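Local coordinates for IL-4-inducing protein (Schistosoma mansoni, PDB 4EL6), which induces interleukin-4 release and activates basophils without antigen, through IgE binding mediated by its beta/gamma-crystallin fold, at residues L9-E14 with G38-P43; T15-S20 with G73-D78; R66-G71 with S82-I87. All coordinates share one frame; numbering follows the deposited sequence.

Overall arrangement
All three contacts belong to one two-sheet body of the beta/gamma-crystallin type. Contact 1 pairs strands 9-12 and 39-41, the middle strands of a four-stranded antiparallel sheet. Contact 2, centred about 5 Å away, joins the loop after strand 9-12 to edge strand 75-76. The Cys41-Cys75 disulfide ties it to contact 1. Contact 3 sets edge strand 67-71 of the second sheet against loop 82-87. Its centre lies about 12 Å from that of contact 1 and about 13 Å from that of contact 2. Along the chain, contact 1 closes before contact 3 opens, while contact 2 crosses both. Together the sheets form the fold reported to mediate IgE binding.

Contact 1: L9-E14 with G38-P43; sequences LQLYDE and GSVCVP
Ser39 OG donates a hydrogen bond to Glu14 O at 2.7 Å, in the plane of that carbonyl. Its chi1 of 50° sets OG between the backbone N and the carbonyl carbon, within reach of the turn after strand 9-12. OG also accepts from Glu17 N, and so ties two points of the loop between strands 9-12 and 21-24 to strand 39-41. This resembles the serine that holds the folded hairpin in beta/gamma-crystallin Greek keys. Tyr12 N donates to Ser39 O at 2.9 Å. Tyr12 O receives Gly38 N at 2.8 Å and Ser39 N more weakly. Gly38 and Ser39 thus both face Tyr12, which makes a classic beta bulge. Further along, Gln10 and Cys41 form an antiparallel hydrogen-bonded pair. Gln10 N donates to Cys41 O at 2.8 Å, and Cys41 N returns a bond to Gln10 O.

Gln10, Tyr12, Ser39 and Cys41 share one face. The edge of the Tyr12 ring meets Ser39 O in its plane, and ring atom CE1 lies 3.9 Å from Cys41 SG, an oblique sulfur-aromatic contact. Gln10 OE1 touches Cys41 CB at 3.4 Å, and its NE2 approaches Pro43 CG.

On the other face, Leu9 CG stands anti to the backbone N (chi1 177°), which brings the branch near Val40. Leu9 CD1 meets Val40 CG1 at 3.5 Å and also touches Val42 CG2. Leu11 runs beside Val40, with its CD2 4.1 Å from Val40 CG2. This apolar face packs on Trp55 and Leu57 of strand 52-58 and on Leu70 of strand 67-71. Strand 21-24 flanks 9-12, and strand 75-76 flanks 39-41.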
# COMPACT_ATOMS: atom_id res chain seq x y z
N LEU A 9 3.47 5.59 -2.07
CA LEU A 9 2.72 5.02 -1.01
C LEU A 9 3.41 5.55 0.24
O LEU A 9 4.70 5.51 0.36
CB LEU A 9 2.86 3.47 -1.08
CG LEU A 9 2.17 2.70 0.04
CD1 LEU A 9 0.66 2.77 -0.06
CD2 LEU A 9 2.63 1.25 0.02
N GLN A 10 2.60 6.05 1.19
CA GLN A 10 3.10 6.56 2.46
C GLN A 10 2.80 5.66 3.63
O GLN A 10 1.64 5.28 3.78
CB GLN A 10 2.52 7.97 2.73
CG GLN A 10 2.82 9.03 1.65
CD GLN A 10 1.85 10.19 1.74
OE1 GLN A 10 0.69 10.01 2.07
NE2 GLN A 10 2.31 11.39 1.40
N LEU A 11 3.83 5.25 4.40
CA LEU A 11 3.68 4.34 5.47
C LEU A 11 4.14 5.06 6.75
O LEU A 11 5.32 5.49 6.85
CB LEU A 11 4.52 3.09 5.28
CG LEU A 11 4.05 2.39 4.02
CD1 LEU A 11 5.09 2.70 2.97
CD2 LEU A 11 3.76 0.95 4.21
N TYR A 12 3.22 5.24 7.66
CA TYR A 12 3.49 6.01 8.89
C TYR A 12 3.68 5.10 10.05
O TYR A 12 2.98 4.10 10.17
CB TYR A 12 2.27 6.93 9.21
CG TYR A 12 2.05 7.97 8.18
CD1 TYR A 12 1.27 7.70 7.06
CD2 TYR A 12 2.65 9.24 8.28
CE1 TYR A 12 1.03 8.66 6.09
CE2 TYR A 12 2.41 10.19 7.29
CZ TYR A 12 1.62 9.88 6.20
OH TYR A 12 1.38 10.79 5.21
N ASP A 13 4.57 5.50 10.96
CA ASP A 13 4.85 4.71 12.16
C ASP A 13 3.61 4.60 13.06
O ASP A 13 3.35 3.56 13.66
CB ASP A 13 6.01 5.34 12.95
CG ASP A 13 7.39 4.89 12.49
OD1 ASP A 13 7.57 4.26 11.43
OD2 ASP A 13 8.34 5.23 13.23
N GLU A 14 2.86 5.67 13.19
CA GLU A 14 1.78 5.74 14.14
C GLU A 14 0.44 5.77 13.42
O GLU A 14 0.35 6.01 12.21
CB GLU A 14 1.91 6.99 15.00
CG GLU A 14 3.04 6.89 16.03
CD GLU A 14 3.32 8.26 16.58
OE1 GLU A 14 2.39 8.81 17.19
OE2 GLU A 14 4.44 8.79 16.34
N GLY A 38 1.60 1.92 11.36
CA GLY A 38 0.36 2.30 12.04
C GLY A 38 -0.70 2.74 11.09
O GLY A 38 -1.87 2.64 11.41
N SER A 39 -0.33 3.42 10.01
CA SER A 39 -1.24 3.90 9.01
C SER A 39 -0.56 4.00 7.64
O SER A 39 0.61 4.08 7.57
CB SER A 39 -1.90 5.25 9.43
OG SER A 39 -0.95 6.17 9.84
N VAL A 40 -1.36 4.02 6.58
CA VAL A 40 -0.87 4.00 5.21
C VAL A 40 -1.79 4.86 4.39
O VAL A 40 -3.00 4.79 4.53
CB VAL A 40 -0.92 2.57 4.66
CG1 VAL A 40 -0.51 2.53 3.24
CG2 VAL A 40 -0.10 1.63 5.55
N CYS A 41 -1.21 5.67 3.49
CA CYS A 41 -1.99 6.50 2.59
C CYS A 41 -1.40 6.46 1.18
O CYS A 41 -0.21 6.25 0.98
CB CYS A 41 -1.87 7.94 3.00
SG CYS A 41 -2.55 8.31 4.64
N VAL A 42 -2.23 6.86 0.24
CA VAL A 42 -1.85 7.18 -1.12
C VAL A 42 -2.37 8.59 -1.42
O VAL A 42 -3.54 8.87 -1.19
CB VAL A 42 -2.48 6.22 -2.14
CG1 VAL A 42 -1.99 6.60 -3.53
CG2 VAL A 42 -2.18 4.77 -1.80
N PRO A 43 -1.49 9.45 -1.87
CA PRO A 43 -1.92 10.84 -2.14
C PRO A 43 -3.02 10.95 -3.20
O PRO A 43 -3.17 10.09 -4.09
CB PRO A 43 -0.63 11.54 -2.58
CG PRO A 43 0.47 10.71 -2.10
CD PRO A 43 -0.03 9.28 -1.99

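Contact 2: T15-S20 with G73-D78; sequences TYERGS and GTCIDD
Asp77 O is met by Tyr16 and Thr15 together. The backbone N of Tyr16 donates to it at 2.9 Å, almost straight, with an angle of 178° at the hydrogen. Thr15 CB touches the same oxygen, which also sits over one face of the Tyr16 ring, toward its rim. The 15-20 segment belongs to the loop between strands 9-12 and 21-24. Its position is consistent with that of the folded hairpin of a beta/gamma-crystallin Greek key, here lying against strand 75-76 and the turn that follows it.

The Tyr16 ring reaches Asp77 with its CD1-CE1 side. CE1 lies 3.6 Å from Asp77 CB, and the two side chains cross at about a right angle. Thr15 CG2 lies alongside the Asp78 carboxylate, 3.5 Å from OD1. Asp78 OD1 is hydrogen-bonded to Thr80 OG1, its polar partner beyond the contact.

Arg18 braces the loop from within. Its NE donates to Thr15 O at 2.9 Å, and its NH2 to Thr15 OG1. Both acceptors lie near the guanidinium plane, a side-on grip by two nitrogens.

Glu17 reaches toward the disulfide between Cys75 and Cys41. Its chain bends at chi2 (81°), which turns CD back toward strand 75-76, and OE1 lies 3.4 Å from Cys75 CB. Glu17 OE1 and Asp77 OD1 are only 2.5 Å apart. One of the two acids therefore probably holds a proton. Their carboxylate planes are turned 59° from each other.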
# COMPACT_ATOMS: atom_id res chain seq x y z
N THR A 15 -0.62 5.51 14.16
CA THR A 15 -1.93 5.60 13.58
C THR A 15 -2.28 7.06 13.29
O THR A 15 -1.64 7.97 13.76
CB THR A 15 -3.04 5.02 14.52
OG1 THR A 15 -2.97 5.74 15.71
CG2 THR A 15 -2.90 3.53 14.83
N TYR A 16 -3.29 7.24 12.45
CA TYR A 16 -3.76 8.53 11.97
C TYR A 16 -2.66 9.44 11.41
O TYR A 16 -2.58 10.64 11.68
CB TYR A 16 -4.56 9.22 13.06
CG TYR A 16 -5.81 8.45 13.44
CD1 TYR A 16 -6.98 8.66 12.73
CD2 TYR A 16 -5.80 7.60 14.49
CE1 TYR A 16 -8.14 7.97 13.05
CE2 TYR A 16 -6.92 6.90 14.81
CZ TYR A 16 -8.08 7.12 14.11
OH TYR A 16 -9.21 6.40 14.52
N GLU A 17 -1.76 8.82 10.64
CA GLU A 17 -0.78 9.57 9.84
C GLU A 17 0.16 10.44 10.68
O GLU A 17 0.53 11.54 10.26
CB GLU A 17 -1.51 10.33 8.72
CG GLU A 17 -2.37 9.45 7.81
CD GLU A 17 -3.75 9.08 8.34
OE1 GLU A 17 -4.21 7.92 8.09
OE2 GLU A 17 -4.41 9.90 9.03
N ARG A 18 0.54 9.92 11.84
CA ARG A 18 1.48 10.61 12.74
C ARG A 18 2.82 9.88 12.73
O ARG A 18 2.91 8.69 12.43
CB ARG A 18 0.91 10.61 14.16
CG ARG A 18 -0.29 11.53 14.23
CD ARG A 18 -1.11 11.38 15.45
NE ARG A 18 -1.64 10.07 15.71
CZ ARG A 18 -2.36 9.70 16.75
NH1 ARG A 18 -2.64 10.56 17.72
NH2 ARG A 18 -2.75 8.46 16.85
N GLY A 19 3.86 10.65 13.07
CA GLY A 19 5.14 10.10 13.32
C GLY A 19 5.92 9.98 12.07
O GLY A 19 5.58 10.60 11.05
N SER A 20 7.01 9.25 12.19
CA SER A 20 7.95 9.10 11.09
C SER A 20 7.27 8.34 9.96
O SER A 20 6.31 7.62 10.18
CB SER A 20 9.21 8.39 11.57
OG SER A 20 8.88 7.08 12.00
N GLY A 73 -5.81 8.94 -2.85
CA GLY A 73 -6.52 9.72 -1.82
C GLY A 73 -7.01 8.90 -0.63
O GLY A 73 -7.57 9.48 0.28
N THR A 74 -6.80 7.59 -0.59
CA THR A 74 -7.25 6.75 0.51
C THR A 74 -6.13 6.69 1.61
O THR A 74 -4.92 6.53 1.27
CB THR A 74 -7.57 5.32 0.01
OG1 THR A 74 -8.78 5.44 -0.76
CG2 THR A 74 -7.82 4.28 1.21
N CYS A 75 -6.54 6.82 2.88
CA CYS A 75 -5.72 6.41 4.03
C CYS A 75 -6.37 5.25 4.79
O CYS A 75 -7.65 5.16 4.88
CB CYS A 75 -5.54 7.55 5.02
SG CYS A 75 -4.54 8.90 4.37
N ILE A 76 -5.55 4.29 5.22
CA ILE A 76 -5.97 3.41 6.28
C ILE A 76 -5.46 3.96 7.61
O ILE A 76 -4.28 3.95 7.89
CB ILE A 76 -5.51 1.96 6.03
CG1 ILE A 76 -6.08 1.49 4.70
CG2 ILE A 76 -5.95 1.11 7.22
CD1 ILE A 76 -5.49 0.20 4.25
N ASP A 77 -6.38 4.55 8.40
CA ASP A 77 -5.94 5.28 9.57
C ASP A 77 -5.38 4.40 10.69
O ASP A 77 -4.61 4.87 11.52
CB ASP A 77 -7.14 6.07 10.12
CG ASP A 77 -7.55 7.24 9.27
OD1 ASP A 77 -6.70 7.83 8.53
OD2 ASP A 77 -8.75 7.62 9.42
N ASP A 78 -5.85 3.18 10.76
CA ASP A 78 -5.28 2.23 11.76
C ASP A 78 -5.02 0.88 11.10
O ASP A 78 -5.88 -0.02 11.01
CB ASP A 78 -6.13 2.05 13.03
CG ASP A 78 -5.45 1.18 14.03
OD1 ASP A 78 -4.39 0.55 13.71
OD2 ASP A 78 -5.88 1.24 15.21

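Contact 3: R66-G71 with S82-I87; sequences RITGLG and SGFKGI
Arg66 runs past the Phe84 side chain in the opposite sense, with its CB 3.4 Å from Phe84 CD1. The methylene CD of Arg66 also touches CD1. The outstretched arginine chain carries the guanidinium past the ring to Gly83, where NH1 comes within 3.3 Å of Gly83 O. Thr68 meets the neighbouring ring atom: its OG1 lies 3.4 Å from Phe84 CE1.

Two waters bridge the segments at Thr68 OG1. Water 1 lies 2.7 Å from Thr68 OG1, donates to Ser82 OG and accepts from Phe84 N. It also sits over the centre of one face of the Phe84 ring, 3.1 Å above the plane. Water 2 links Thr68 OG1 to Gly83 N, which donates to it at 2.9 Å.

Phe84 CG lies between the backbone N and the carbonyl carbon (chi1 56°). This keeps CG close to the N that holds water 1. Gly86 N lies in the ring plane at its edge. Ser82 OG is also hydrogen-bonded to Phe79 O. Arg66 N is hydrogen-bonded to OD1 of Asp59, a residue that Phe84 also touches.

Strand 67-71 is an edge strand paired with 52-58. The 82-87 loop leads from strand 75-76 toward 89-95. Strand 75-76 sits in the first sheet, while 52-58, 67-71 and 89-95 form the second. This is as in the Greek keys of beta/gamma-crystallins, where one strand of a motif joins the partner sheet.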
# COMPACT_ATOMS: atom_id res chain seq x y z
N ARG A 66 -2.67 -12.52 1.88
CA ARG A 66 -3.71 -11.54 2.08
C ARG A 66 -3.34 -10.29 1.27
O ARG A 66 -2.16 -9.94 1.10
CB ARG A 66 -3.84 -11.20 3.56
CG ARG A 66 -4.27 -12.34 4.45
CD ARG A 66 -4.22 -11.93 5.92
NE ARG A 66 -4.60 -13.05 6.80
CZ ARG A 66 -5.83 -13.22 7.29
NH1 ARG A 66 -6.74 -12.28 7.12
NH2 ARG A 66 -6.11 -14.29 8.05
N ILE A 67 -4.37 -9.58 0.81
CA ILE A 67 -4.26 -8.42 -0.08
C ILE A 67 -5.11 -7.30 0.47
O ILE A 67 -6.34 -7.47 0.69
CB ILE A 67 -4.73 -8.72 -1.49
CG1 ILE A 67 -4.09 -10.01 -1.99
CG2 ILE A 67 -4.47 -7.51 -2.41
CD1 ILE A 67 -4.50 -10.36 -3.41
N THR A 68 -4.47 -6.10 0.62
CA THR A 68 -5.16 -4.90 1.00
C THR A 68 -4.78 -3.88 -0.06
O THR A 68 -3.58 -3.55 -0.23
CB THR A 68 -4.70 -4.48 2.38
OG1 THR A 68 -5.23 -5.40 3.34
CG2 THR A 68 -5.17 -3.03 2.75
N GLY A 69 -5.78 -3.30 -0.74
CA GLY A 69 -5.56 -2.38 -1.80
C GLY A 69 -6.01 -0.98 -1.39
O GLY A 69 -6.88 -0.84 -0.55
N LEU A 70 -5.33 0.03 -1.93
CA LEU A 70 -5.59 1.44 -1.63
C LEU A 70 -5.48 2.21 -2.91
O LEU A 70 -4.46 2.14 -3.64
CB LEU A 70 -4.57 2.10 -0.67
CG LEU A 70 -4.36 1.54 0.72
CD1 LEU A 70 -3.32 0.45 0.81
CD2 LEU A 70 -3.94 2.78 1.54
N GLY A 71 -6.55 2.91 -3.20
CA GLY A 71 -6.55 3.89 -4.29
C GLY A 71 -6.07 5.30 -3.91
O GLY A 71 -5.79 5.62 -2.76
N SER A 82 -6.41 -3.63 10.29
CA SER A 82 -6.79 -4.02 8.97
C SER A 82 -6.68 -5.56 8.90
O SER A 82 -6.52 -6.22 9.94
CB SER A 82 -5.95 -3.27 7.94
OG SER A 82 -4.64 -3.78 7.84
N GLY A 83 -6.70 -6.10 7.71
CA GLY A 83 -6.69 -7.55 7.49
C GLY A 83 -5.47 -8.25 8.02
O GLY A 83 -5.56 -9.43 8.40
N PHE A 84 -4.33 -7.54 7.97
CA PHE A 84 -3.04 -8.02 8.52
C PHE A 84 -2.17 -6.84 8.89
O PHE A 84 -2.30 -5.71 8.37
CB PHE A 84 -2.32 -8.91 7.52
CG PHE A 84 -2.10 -8.25 6.22
CD1 PHE A 84 -3.06 -8.29 5.20
CD2 PHE A 84 -0.91 -7.57 5.96
CE1 PHE A 84 -2.81 -7.71 3.98
CE2 PHE A 84 -0.67 -6.98 4.75
CZ PHE A 84 -1.60 -7.02 3.77
N LYS A 85 -1.27 -7.09 9.83
CA LYS A 85 -0.38 -6.07 10.39
C LYS A 85 0.93 -5.88 9.65
O LYS A 85 1.49 -4.76 9.64
CB LYS A 85 -0.09 -6.37 11.83
CG LYS A 85 -1.31 -6.34 12.71
CD LYS A 85 -1.00 -6.69 14.13
CE LYS A 85 -2.22 -6.32 15.03
NZ LYS A 85 -1.81 -6.75 16.39
N GLY A 86 1.43 -6.96 9.05
CA GLY A 86 2.77 -6.94 8.52
C GLY A 86 2.80 -7.13 7.04
O GLY A 86 2.22 -8.09 6.47
N ILE A 87 3.42 -6.16 6.36
CA ILE A 87 3.46 -6.13 4.88
C ILE A 87 4.77 -6.78 4.42
O ILE A 87 5.88 -6.36 4.85
CB ILE A 87 3.45 -4.71 4.38
CG1 ILE A 87 2.21 -3.95 4.92
CG2 ILE A 87 3.43 -4.70 2.82
CD1 ILE A 87 2.37 -2.45 4.85
O HOH W 1 -3.83 -5.22 5.69
O HOH W 2 -7.43 -4.90 5.17